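PDB 3HVY: cystathionine beta-lyase family protein, YNBB B.subtilis ortholog from Clostridium acetobutylicum, which is a pyridoxal-phosphate enzyme of the methionine gamma-lyase family, probably cleaving carbon-sulfur bonds of amino acids, and named for a putative role in aluminium resistance. Local coordinates for residues C123-P126 / L130-I133; T186-R191 / P396-Y401; R313-A318 / L416-A421; G351-S356 / V362-W367. All coordinates share one frame; numbering follows the deposited sequence.

Contact 1: C123-P126 / L130-I133; sequences CGMP and LHDI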
loop_
_atom_site.group_PDB
_atom_site.type_symbol
_atom_site.label_atom_id
_atom_site.label_comp_id
_atom_site.label_asym_id
_atom_site.label_seq_id
_atom_site.Cartn_x
_atom_site.Cartn_y
_atom_site.Cartn_z
ATOM N N CYS D 123 -6.887 34.182 -21.628
ATOM C CA CYS D 123 -5.787 33.745 -22.453
ATOM C C CYS D 123 -6.279 32.979 -23.683
ATOM O O CYS D 123 -5.648 32.015 -24.091
ATOM C CB CYS D 123 -4.890 32.815 -21.643
ATOM S SG CYS D 123 -4.289 33.535 -20.147
ATOM N N GLY D 124 -7.403 33.376 -24.267
ATOM C CA GLY D 124 -7.955 32.626 -25.394
ATOM C C GLY D 124 -8.589 31.297 -24.976
ATOM O O GLY D 124 -8.965 31.110 -23.829
HETATM N N MSE D 125 -8.749 30.396 -25.941
HETATM C CA MSE D 125 -9.372 29.074 -25.743
HETATM C C MSE D 125 -8.647 28.241 -24.677
HETATM O O MSE D 125 -7.420 28.114 -24.687
HETATM C CB MSE D 125 -9.392 28.304 -27.068
HETATM C CG MSE D 125 -10.377 27.084 -27.147
HETATM SE SE MSE D 125 -12.223 27.604 -26.864
HETATM C CE MSE D 125 -12.359 29.149 -28.054
ATOM N N PRO D 126 -9.398 27.718 -23.707
ATOM C CA PRO D 126 -8.773 26.894 -22.717
ATOM C C PRO D 126 -8.387 25.533 -23.266
ATOM O O PRO D 126 -8.870 25.144 -24.336
ATOM C CB PRO D 126 -9.870 26.713 -21.658
ATOM C CG PRO D 126 -10.918 27.622 -21.982
ATOM C CD PRO D 126 -10.827 27.928 -23.433
ATOM N N LEU D 130 -10.963 21.209 -20.518
ATOM C CA LEU D 130 -11.864 22.098 -19.783
ATOM C C LEU D 130 -13.147 22.390 -20.474
ATOM O O LEU D 130 -14.008 23.026 -19.903
ATOM C CB LEU D 130 -11.233 23.468 -19.553
ATOM C CG LEU D 130 -10.238 23.609 -18.440
ATOM C CD1 LEU D 130 -10.324 25.083 -18.062
ATOM C CD2 LEU D 130 -10.616 22.711 -17.302
ATOM N N HIS D 131 -13.278 21.971 -21.714
ATOM C CA HIS D 131 -14.419 22.377 -22.509
ATOM C C HIS D 131 -15.719 21.867 -21.966
ATOM O O HIS D 131 -16.730 22.577 -21.995
ATOM C CB HIS D 131 -14.184 22.023 -23.964
ATOM C CG HIS D 131 -13.053 22.802 -24.583
ATOM N ND1 HIS D 131 -12.951 23.016 -25.936
ATOM C CD2 HIS D 131 -12.002 23.454 -24.019
ATOM C CE1 HIS D 131 -11.863 23.729 -26.186
ATOM N NE2 HIS D 131 -11.283 24.031 -25.038
ATOM N N ASP D 132 -15.703 20.659 -21.429
ATOM C CA ASP D 132 -16.925 20.105 -20.797
ATOM C C ASP D 132 -17.207 20.705 -19.420
ATOM O O ASP D 132 -18.383 20.822 -19.048
ATOM C CB ASP D 132 -16.863 18.581 -20.717
ATOM C CG ASP D 132 -17.188 17.888 -22.075
ATOM O OD1 ASP D 132 -17.852 18.484 -22.950
ATOM O OD2 ASP D 132 -16.815 16.720 -22.237
ATOM N N ILE D 133 -16.145 21.071 -18.675
ATOM C CA ILE D 133 -16.305 21.814 -17.382
ATOM C C ILE D 133 -17.104 23.112 -17.614
ATOM O O ILE D 133 -18.099 23.365 -16.965
ATOM C CB ILE D 133 -14.960 22.083 -16.686
ATOM C CG1 ILE D 133 -14.457 20.782 -16.062
ATOM C CG2 ILE D 133 -15.076 23.194 -15.561
ATOM C CD1 ILE D 133 -12.992 20.744 -15.712
#
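His131 turns its imidazole back across the short loop and donates from NE2 to the carbonyl oxygen of Pro126, at 2.7 Å. The N-H...O angle of 160° makes this a nearly straight bond, and Pro126 O lies close to the ring plane. On the acceptor side the donor stands 45° out of the carbonyl plane, so the bond is not aligned with a lone pair. The inner half of the contact is apolar and buried: Pro126 CB rests 4.0 Å from the CD1 branch of Leu130, and both residues also pack on His181 of strand 177-183. The segments bracket the connection from strand 118-121 of the seven-stranded sheet to helix 131-134, within the large domain of a fold type I pyridoxal-phosphate enzyme. Toward solvent the packing is looser. There the bent chain of Met125, a selenomethionine, crosses His131 at about a right angle, with CG 3.8 Å from CE1. Its SE sits 4.5 Å from the centroid of the His131 ring and 42° off the normal, an oblique sulfur-aromatic approach rather than a seat over the face.

Contact 2: T186-R191 / P396-Y401; sequences TGYGWR and PIREPY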
loop_
_atom_site.group_PDB
_atom_site.type_symbol
_atom_site.label_atom_id
_atom_site.label_comp_id
_atom_site.label_asym_id
_atom_site.label_seq_id
_atom_site.Cartn_x
_atom_site.Cartn_y
_atom_site.Cartn_z
ATOM N N THR D 186 0.729 27.264 -22.152
ATOM C CA THR D 186 0.000 27.256 -23.419
ATOM C C THR D 186 -0.439 25.821 -23.684
ATOM O O THR D 186 0.217 24.855 -23.271
ATOM C CB THR D 186 0.959 27.637 -24.592
ATOM O OG1 THR D 186 1.545 28.916 -24.330
ATOM C CG2 THR D 186 0.276 27.583 -25.974
ATOM N N GLY D 187 -1.518 25.606 -24.389
ATOM C CA GLY D 187 -1.731 24.178 -24.725
ATOM C C GLY D 187 -1.088 23.796 -26.066
ATOM O O GLY D 187 0.115 23.947 -26.306
ATOM N N TYR D 188 -1.926 23.320 -26.964
ATOM C CA TYR D 188 -1.459 22.970 -28.271
ATOM C C TYR D 188 -1.483 24.204 -29.152
ATOM O O TYR D 188 -2.381 24.359 -29.967
ATOM C CB TYR D 188 -2.337 21.884 -28.891
ATOM C CG TYR D 188 -2.166 20.497 -28.326
ATOM C CD1 TYR D 188 -0.970 20.093 -27.731
ATOM C CD2 TYR D 188 -3.182 19.557 -28.464
ATOM C CE1 TYR D 188 -0.811 18.824 -27.255
ATOM C CE2 TYR D 188 -3.033 18.267 -27.994
ATOM C CZ TYR D 188 -1.843 17.901 -27.393
ATOM O OH TYR D 188 -1.694 16.620 -26.926
ATOM N N GLY D 189 -0.509 25.083 -29.020
ATOM C CA GLY D 189 -0.452 26.214 -29.937
ATOM C C GLY D 189 0.966 26.530 -30.356
ATOM O O GLY D 189 1.857 25.691 -30.277
ATOM N N TRP D 190 1.165 27.740 -30.831
ATOM C CA TRP D 190 2.482 28.196 -31.154
ATOM C C TRP D 190 2.588 29.566 -30.490
ATOM O O TRP D 190 2.624 30.582 -31.146
ATOM C CB TRP D 190 2.708 28.218 -32.663
ATOM C CG TRP D 190 4.132 28.446 -33.038
ATOM C CD1 TRP D 190 4.685 29.619 -33.452
ATOM C CD2 TRP D 190 5.216 27.490 -32.984
ATOM N NE1 TRP D 190 6.020 29.452 -33.694
ATOM C CE2 TRP D 190 6.377 28.154 -33.415
ATOM C CE3 TRP D 190 5.312 26.147 -32.601
ATOM C CZ2 TRP D 190 7.626 27.516 -33.486
ATOM C CZ3 TRP D 190 6.540 25.513 -32.692
ATOM C CH2 TRP D 190 7.670 26.185 -33.130
ATOM N N ARG D 191 2.630 29.552 -29.156
ATOM C CA ARG D 191 2.650 30.765 -28.336
ATOM C C ARG D 191 3.378 30.387 -27.075
ATOM O O ARG D 191 3.108 29.329 -26.498
ATOM C CB ARG D 191 1.228 31.231 -27.957
ATOM N N PRO D 396 -1.289 16.655 -31.727
ATOM C CA PRO D 396 -2.357 16.435 -32.715
ATOM C C PRO D 396 -1.778 16.350 -34.104
ATOM O O PRO D 396 -0.838 17.073 -34.439
ATOM C CB PRO D 396 -3.193 17.696 -32.607
ATOM C CG PRO D 396 -2.281 18.722 -32.089
ATOM C CD PRO D 396 -1.331 18.012 -31.168
ATOM N N ILE D 397 -2.346 15.494 -34.949
ATOM C CA ILE D 397 -1.817 15.346 -36.295
ATOM C C ILE D 397 -2.530 16.348 -37.196
ATOM O O ILE D 397 -3.631 16.087 -37.693
ATOM C CB ILE D 397 -1.971 13.909 -36.820
ATOM C CG1 ILE D 397 -1.282 12.920 -35.872
ATOM C CG2 ILE D 397 -1.328 13.762 -38.181
ATOM C CD1 ILE D 397 0.239 13.062 -35.911
ATOM N N ARG D 398 -1.906 17.513 -37.348
ATOM C CA ARG D 398 -2.397 18.559 -38.253
ATOM C C ARG D 398 -1.238 19.484 -38.554
ATOM O O ARG D 398 -0.296 19.624 -37.721
ATOM C CB ARG D 398 -3.524 19.366 -37.623
ATOM C CG ARG D 398 -3.313 19.742 -36.157
ATOM C CD ARG D 398 -4.249 20.867 -35.767
ATOM N NE ARG D 398 -4.804 20.742 -34.415
ATOM C CZ ARG D 398 -4.401 21.408 -33.324
ATOM N NH1 ARG D 398 -3.382 22.279 -33.342
ATOM N NH2 ARG D 398 -5.031 21.193 -32.179
ATOM N N GLU D 399 -1.305 20.098 -39.726
ATOM C CA GLU D 399 -0.322 21.109 -40.186
ATOM C C GLU D 399 -0.250 22.165 -39.126
ATOM O O GLU D 399 -1.238 22.417 -38.469
ATOM C CB GLU D 399 -0.742 21.763 -41.521
ATOM C CG GLU D 399 -0.387 20.954 -42.772
ATOM N N PRO D 400 0.942 22.724 -38.874
ATOM C CA PRO D 400 2.217 22.417 -39.481
ATOM C C PRO D 400 3.008 21.352 -38.678
ATOM O O PRO D 400 4.232 21.412 -38.648
ATOM C CB PRO D 400 2.918 23.775 -39.456
ATOM C CG PRO D 400 2.391 24.411 -38.182
ATOM C CD PRO D 400 1.067 23.793 -37.865
ATOM N N TYR D 401 2.301 20.418 -38.025
ATOM C CA TYR D 401 2.922 19.232 -37.380
ATOM C C TYR D 401 3.931 19.601 -36.304
ATOM O O TYR D 401 5.108 19.228 -36.351
ATOM C CB TYR D 401 3.533 18.289 -38.426
ATOM C CG TYR D 401 2.522 17.957 -39.515
ATOM C CD1 TYR D 401 1.457 17.112 -39.250
ATOM C CD2 TYR D 401 2.585 18.574 -40.760
ATOM C CE1 TYR D 401 0.485 16.849 -40.226
ATOM C CE2 TYR D 401 1.629 18.341 -41.724
ATOM C CZ TYR D 401 0.583 17.468 -41.461
ATOM O OH TYR D 401 -0.349 17.208 -42.452
#
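Pro396 sets its CD over the centre of the Tyr188 ring, 3.6 Å from the centroid and only 11° off the ring normal, which is the geometry of a CH-pi contact. The neighbouring Pro396 CG stands 3.6 Å from the plane of the Arg398 guanidinium, over its centre, so one pyrrolidine ring serves two flat groups through adjacent carbons. That guanidinium also turns an edge toward Tyr188 O, but the 4.1 Å from NH1 to this oxygen is too long for a hydrogen bond. Arg398 folds over the proline because CG takes the crowded position between backbone N and carbonyl carbon (chi1 43°) and the chain bends again at chi3. In the next shell, the Tyr188 hydroxyl is hydrogen-bonded to Asp394 and Arg398 NE forms a salt bridge with Asp374, holding the tyrosine at its hydroxyl and the guanidinium at NE. Tyr188 itself is the centre of an inverse gamma turn, whereas Pro396 belongs to strand 392-396 of the five-stranded antiparallel sheet. The loop after strand 177-183 thus rests on that sheet through CH-pi attraction between the two segments and a hydroxyl-carboxylate bond to the same strand; the arginine's charge is met by Asp374.

Contact 3: R313-A318 / L416-A421; sequences RIMELA and LGVLIA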
loop_
_atom_site.group_PDB
_atom_site.type_symbol
_atom_site.label_atom_id
_atom_site.label_comp_id
_atom_site.label_asym_id
_atom_site.label_seq_id
_atom_site.Cartn_x
_atom_site.Cartn_y
_atom_site.Cartn_z
ATOM N N ARG D 313 17.541 23.711 -28.371
ATOM C CA ARG D 313 18.768 24.042 -29.088
ATOM C C ARG D 313 19.157 22.994 -30.104
ATOM O O ARG D 313 19.428 23.344 -31.254
ATOM C CB ARG D 313 19.955 24.317 -28.181
ATOM C CG ARG D 313 21.164 24.831 -28.936
ATOM C CD ARG D 313 20.825 26.014 -29.834
ATOM N NE ARG D 313 22.039 26.751 -30.269
ATOM C CZ ARG D 313 22.063 27.791 -31.106
ATOM N NH1 ARG D 313 20.942 28.285 -31.675
ATOM N NH2 ARG D 313 23.239 28.304 -31.445
ATOM N N ILE D 314 19.154 21.713 -29.715
ATOM C CA ILE D 314 19.575 20.694 -30.658
ATOM C C ILE D 314 18.620 20.573 -31.862
ATOM O O ILE D 314 19.072 20.416 -32.983
ATOM C CB ILE D 314 19.867 19.335 -30.000
ATOM C CG1 ILE D 314 20.795 18.510 -30.921
ATOM C CG2 ILE D 314 18.556 18.561 -29.628
ATOM C CD1 ILE D 314 21.209 17.096 -30.305
HETATM N N MSE D 315 17.318 20.698 -31.667
HETATM C CA MSE D 315 16.411 20.570 -32.809
HETATM C C MSE D 315 16.608 21.798 -33.720
HETATM O O MSE D 315 16.505 21.723 -34.937
HETATM C CB MSE D 315 14.961 20.423 -32.343
HETATM C CG MSE D 315 14.699 19.185 -31.471
HETATM SE SE MSE D 315 15.214 17.562 -32.363
HETATM C CE MSE D 315 13.780 17.463 -33.675
ATOM N N GLU D 316 16.891 22.943 -33.113
ATOM C CA GLU D 316 17.211 24.144 -33.882
ATOM C C GLU D 316 18.521 23.976 -34.698
ATOM O O GLU D 316 18.564 24.304 -35.893
ATOM C CB GLU D 316 17.303 25.317 -32.940
ATOM C CG GLU D 316 17.745 26.615 -33.506
ATOM C CD GLU D 316 17.457 27.726 -32.553
ATOM O OE1 GLU D 316 18.118 27.813 -31.491
ATOM O OE2 GLU D 316 16.524 28.472 -32.863
ATOM N N LEU D 317 19.560 23.428 -34.062
ATOM C CA LEU D 317 20.783 23.099 -34.779
ATOM C C LEU D 317 20.498 22.182 -35.970
ATOM O O LEU D 317 21.153 22.271 -37.014
ATOM C CB LEU D 317 21.807 22.461 -33.848
ATOM C CG LEU D 317 22.333 23.318 -32.719
ATOM C CD1 LEU D 317 23.684 22.806 -32.199
ATOM C CD2 LEU D 317 22.436 24.762 -33.222
ATOM N N ALA D 318 19.475 21.347 -35.835
ATOM C CA ALA D 318 19.042 20.439 -36.894
ATOM C C ALA D 318 18.170 21.089 -37.975
ATOM O O ALA D 318 17.761 20.412 -38.899
ATOM C CB ALA D 318 18.281 19.246 -36.270
ATOM N N LEU D 416 19.145 11.768 -23.746
ATOM C CA LEU D 416 19.272 10.508 -24.497
ATOM C C LEU D 416 18.048 10.275 -25.382
ATOM O O LEU D 416 18.157 9.866 -26.540
ATOM C CB LEU D 416 19.482 9.329 -23.519
ATOM C CG LEU D 416 20.873 9.321 -22.800
ATOM C CD1 LEU D 416 21.010 8.306 -21.641
ATOM C CD2 LEU D 416 21.976 9.096 -23.817
ATOM N N GLY D 417 16.890 10.586 -24.836
ATOM C CA GLY D 417 15.642 10.456 -25.571
ATOM C C GLY D 417 15.625 11.326 -26.803
ATOM O O GLY D 417 15.240 10.867 -27.878
ATOM N N VAL D 418 16.063 12.583 -26.668
ATOM C CA VAL D 418 16.097 13.467 -27.833
ATOM C C VAL D 418 17.067 12.971 -28.902
ATOM O O VAL D 418 16.753 13.034 -30.090
ATOM C CB VAL D 418 16.353 14.927 -27.410
ATOM C CG1 VAL D 418 16.568 15.868 -28.652
ATOM C CG2 VAL D 418 15.208 15.366 -26.514
ATOM N N LEU D 419 18.231 12.464 -28.481
ATOM C CA LEU D 419 19.198 11.966 -29.416
ATOM C C LEU D 419 18.624 10.750 -30.145
ATOM O O LEU D 419 18.759 10.643 -31.374
ATOM C CB LEU D 419 20.517 11.582 -28.744
ATOM C CG LEU D 419 21.261 12.662 -27.964
ATOM C CD1 LEU D 419 22.606 12.093 -27.455
ATOM C CD2 LEU D 419 21.452 13.956 -28.807
ATOM N N ILE D 420 17.977 9.856 -29.401
ATOM C CA ILE D 420 17.371 8.698 -30.019
ATOM C C ILE D 420 16.293 9.142 -30.990
ATOM O O ILE D 420 16.292 8.750 -32.139
ATOM C CB ILE D 420 16.788 7.720 -28.976
ATOM C CG1 ILE D 420 17.932 7.055 -28.236
ATOM C CG2 ILE D 420 15.911 6.661 -29.647
ATOM C CD1 ILE D 420 17.519 6.454 -26.875
ATOM N N ALA D 421 15.409 10.014 -30.549
ATOM C CA ALA D 421 14.373 10.515 -31.428
ATOM C C ALA D 421 14.938 11.257 -32.670
ATOM O O ALA D 421 14.494 11.033 -33.808
ATOM C CB ALA D 421 13.424 11.411 -30.636
#
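Ile314 and Val418 bury the most surface in this helix-helix contact, followed by Leu419. The two branches of Ile314 each meet a different residue of the facing helix: CG2 touches CG1 of Val418 and CD1 touches CD2 of Leu419, each pair at 3.5 Å, tighter than usual carbon-carbon contact. The first torsion aims these branches: at chi1 -158° the CG1 arm lies anti to the backbone N and, extended at chi2, carries CD1 to Leu419, while CG2 is left between N and the carbonyl carbon. The Ile314 and Val418 side chains lie alongside, pointing opposite ways, while Leu419 stands roughly perpendicular to Ile314. The segments run almost parallel, with a signed crossing angle of -21°, and their axes come no closer than 11.2 Å, a spacing wide enough that side chains, not backbones, fill the gap. As in other fold type I enzymes, the long helix 287-317 probably links the large domain to the C-terminal one, to which helix 411-422 belongs. Although the CB of Leu419 points away from the partner helix, its CD2 branch still reaches it. Met315, a selenomethionine, adds a lighter touch, SE to Val418 CG1 at 4.3 Å, and packs beyond it on Phe348.

Contact 4: G351-S356 / V362-W367; sequences GIQTAS and VQCEAW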
loop_
_atom_site.group_PDB
_atom_site.type_symbol
_atom_site.label_atom_id
_atom_site.label_comp_id
_atom_site.label_asym_id
_atom_site.label_seq_id
_atom_site.Cartn_x
_atom_site.Cartn_y
_atom_site.Cartn_z
ATOM N N GLY D 351 10.083 7.695 -31.498
ATOM C CA GLY D 351 11.433 7.570 -30.996
ATOM C C GLY D 351 11.478 7.855 -29.508
ATOM O O GLY D 351 12.215 7.193 -28.782
ATOM N N ILE D 352 10.672 8.821 -29.051
ATOM C CA ILE D 352 10.600 9.138 -27.636
ATOM C C ILE D 352 10.106 7.913 -26.876
ATOM O O ILE D 352 10.683 7.537 -25.872
ATOM C CB ILE D 352 9.714 10.377 -27.332
ATOM C CG1 ILE D 352 10.383 11.642 -27.876
ATOM C CG2 ILE D 352 9.503 10.551 -25.764
ATOM C CD1 ILE D 352 11.741 11.991 -27.276
ATOM N N GLN D 353 9.070 7.270 -27.390
ATOM C CA GLN D 353 8.551 6.045 -26.781
ATOM C C GLN D 353 9.646 4.980 -26.717
ATOM O O GLN D 353 9.857 4.329 -25.689
ATOM C CB GLN D 353 7.334 5.512 -27.562
ATOM C CG GLN D 353 6.637 4.255 -26.942
ATOM C CD GLN D 353 5.788 4.572 -25.735
ATOM O OE1 GLN D 353 5.168 5.615 -25.677
ATOM N NE2 GLN D 353 5.702 3.640 -24.799
ATOM N N THR D 354 10.388 4.842 -27.794
ATOM C CA THR D 354 11.432 3.837 -27.806
ATOM C C THR D 354 12.562 4.178 -26.856
ATOM O O THR D 354 13.301 3.270 -26.464
ATOM C CB THR D 354 12.019 3.580 -29.226
ATOM O OG1 THR D 354 12.811 4.676 -29.599
ATOM C CG2 THR D 354 10.964 3.413 -30.255
ATOM N N ALA D 355 12.706 5.464 -26.469
ATOM C CA ALA D 355 13.728 5.866 -25.471
ATOM C C ALA D 355 13.231 5.747 -24.037
ATOM O O ALA D 355 13.922 6.193 -23.099
ATOM C CB ALA D 355 14.125 7.330 -25.685
ATOM N N SER D 356 12.034 5.195 -23.838
ATOM C CA SER D 356 11.440 5.182 -22.477
ATOM C C SER D 356 11.757 3.903 -21.762
ATOM O O SER D 356 11.955 2.867 -22.402
ATOM C CB SER D 356 9.935 5.358 -22.553
ATOM O OG SER D 356 9.607 6.595 -23.187
ATOM N N VAL D 362 6.236 -0.672 -27.238
ATOM C CA VAL D 362 4.933 -0.307 -27.723
ATOM C C VAL D 362 5.102 0.621 -28.912
ATOM O O VAL D 362 5.865 1.606 -28.863
ATOM C CB VAL D 362 4.105 0.370 -26.639
ATOM C CG1 VAL D 362 2.880 1.029 -27.251
ATOM C CG2 VAL D 362 3.723 -0.632 -25.577
ATOM N N GLN D 363 4.440 0.260 -30.016
ATOM C CA GLN D 363 4.469 1.056 -31.258
ATOM C C GLN D 363 3.311 2.068 -31.277
ATOM O O GLN D 363 2.149 1.667 -31.479
ATOM C CB GLN D 363 4.382 0.131 -32.473
ATOM C CG GLN D 363 5.501 -0.903 -32.479
ATOM C CD GLN D 363 6.866 -0.266 -32.603
ATOM O OE1 GLN D 363 7.091 0.526 -33.506
ATOM N NE2 GLN D 363 7.781 -0.604 -31.693
ATOM N N CYS D 364 3.648 3.358 -31.054
ATOM C CA CYS D 364 2.670 4.462 -30.983
ATOM C C CYS D 364 1.885 4.659 -32.275
ATOM O O CYS D 364 2.471 4.691 -33.340
ATOM C CB CYS D 364 3.337 5.811 -30.712
ATOM S SG CYS D 364 4.329 5.887 -29.315
ATOM N N GLU D 365 0.576 4.860 -32.142
ATOM C CA GLU D 365 -0.328 5.049 -33.285
ATOM C C GLU D 365 -1.103 6.353 -33.084
ATOM O O GLU D 365 -1.375 6.755 -31.937
ATOM C CB GLU D 365 -1.323 3.857 -33.406
ATOM N N ALA D 366 -1.437 7.008 -34.200
ATOM C CA ALA D 366 -2.341 8.154 -34.183
ATOM C C ALA D 366 -3.740 7.627 -33.767
ATOM O O ALA D 366 -4.512 7.156 -34.602
ATOM C CB ALA D 366 -2.376 8.815 -35.564
ATOM N N TRP D 367 -4.028 7.685 -32.467
ATOM C CA TRP D 367 -5.235 7.101 -31.884
ATOM C C TRP D 367 -6.231 8.197 -31.482
ATOM O O TRP D 367 -6.513 9.130 -32.256
ATOM C CB TRP D 367 -4.859 6.225 -30.661
ATOM C CG TRP D 367 -4.164 4.911 -31.002
#
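Gln353, near the end of helix 342-354, is the residue through which this segment meets Val362 and Cys364 of the loop that follows. The approach to it begins at Gly351, whose carbonyl oxygen receives two donors from the same face of its plane: the Thr354 hydroxyl OG1 at 2.7 Å and the Ala355 amide N at 2.9 Å. Ile352 turns its side chain elsewhere, onto Ala421 and Leu391. At Gln353 the aliphatic part does the touching. CB lies 3.5 Å from Cys364 SG, and CG comes within 3.4 Å of Val362 O, a carbon-oxygen approach with no classical hydrogen bond. CG stands anti to the backbone N (chi1 -176°) and the chain bends at chi2 (76°), which brings the amide round beside Val362, with NE2 4.1 Å from its CB. Both polar atoms of that amide are used outside the two segments: NE2 donates to Asp359 O and OE1 accepts from Ala380 N. Thr354 faces Ile420 of helix 411-422. Ala355 is the first residue to leave helical angles, and Ser356 N still bonds to Gln353 O at 3.0 Å. Chemically, the buried glutamine divides its work: its methylenes make van der Waals contact with the sulfur and with a carbonyl oxygen, while its amide joins the intervening turn to the residue just after strand 376-379.

How the contacts relate
Contact 3 is the wholly apolar, buried one, formed between two helices. Contact 4 is also largely buried but mixes methylenes, sulfur and backbone oxygen where a helix turns into a loop. These two belong to the same C-terminal layer and touch directly, Gly417 CA packing on Ala355 CB at 3.5 Å. Contacts 1 and 2 are only partly buried. Contact 1 lies within the large domain and is alone in having a hydrogen bond between its segments; contact 2 joins a loop of the large domain to the antiparallel-sheet region and relies on an aromatic face. Contact 2 meets contact 4 through Ile397 and Ala366, whereas contact 1 touches none of the others, though its nearest atoms come within about 6 Å of contact 2.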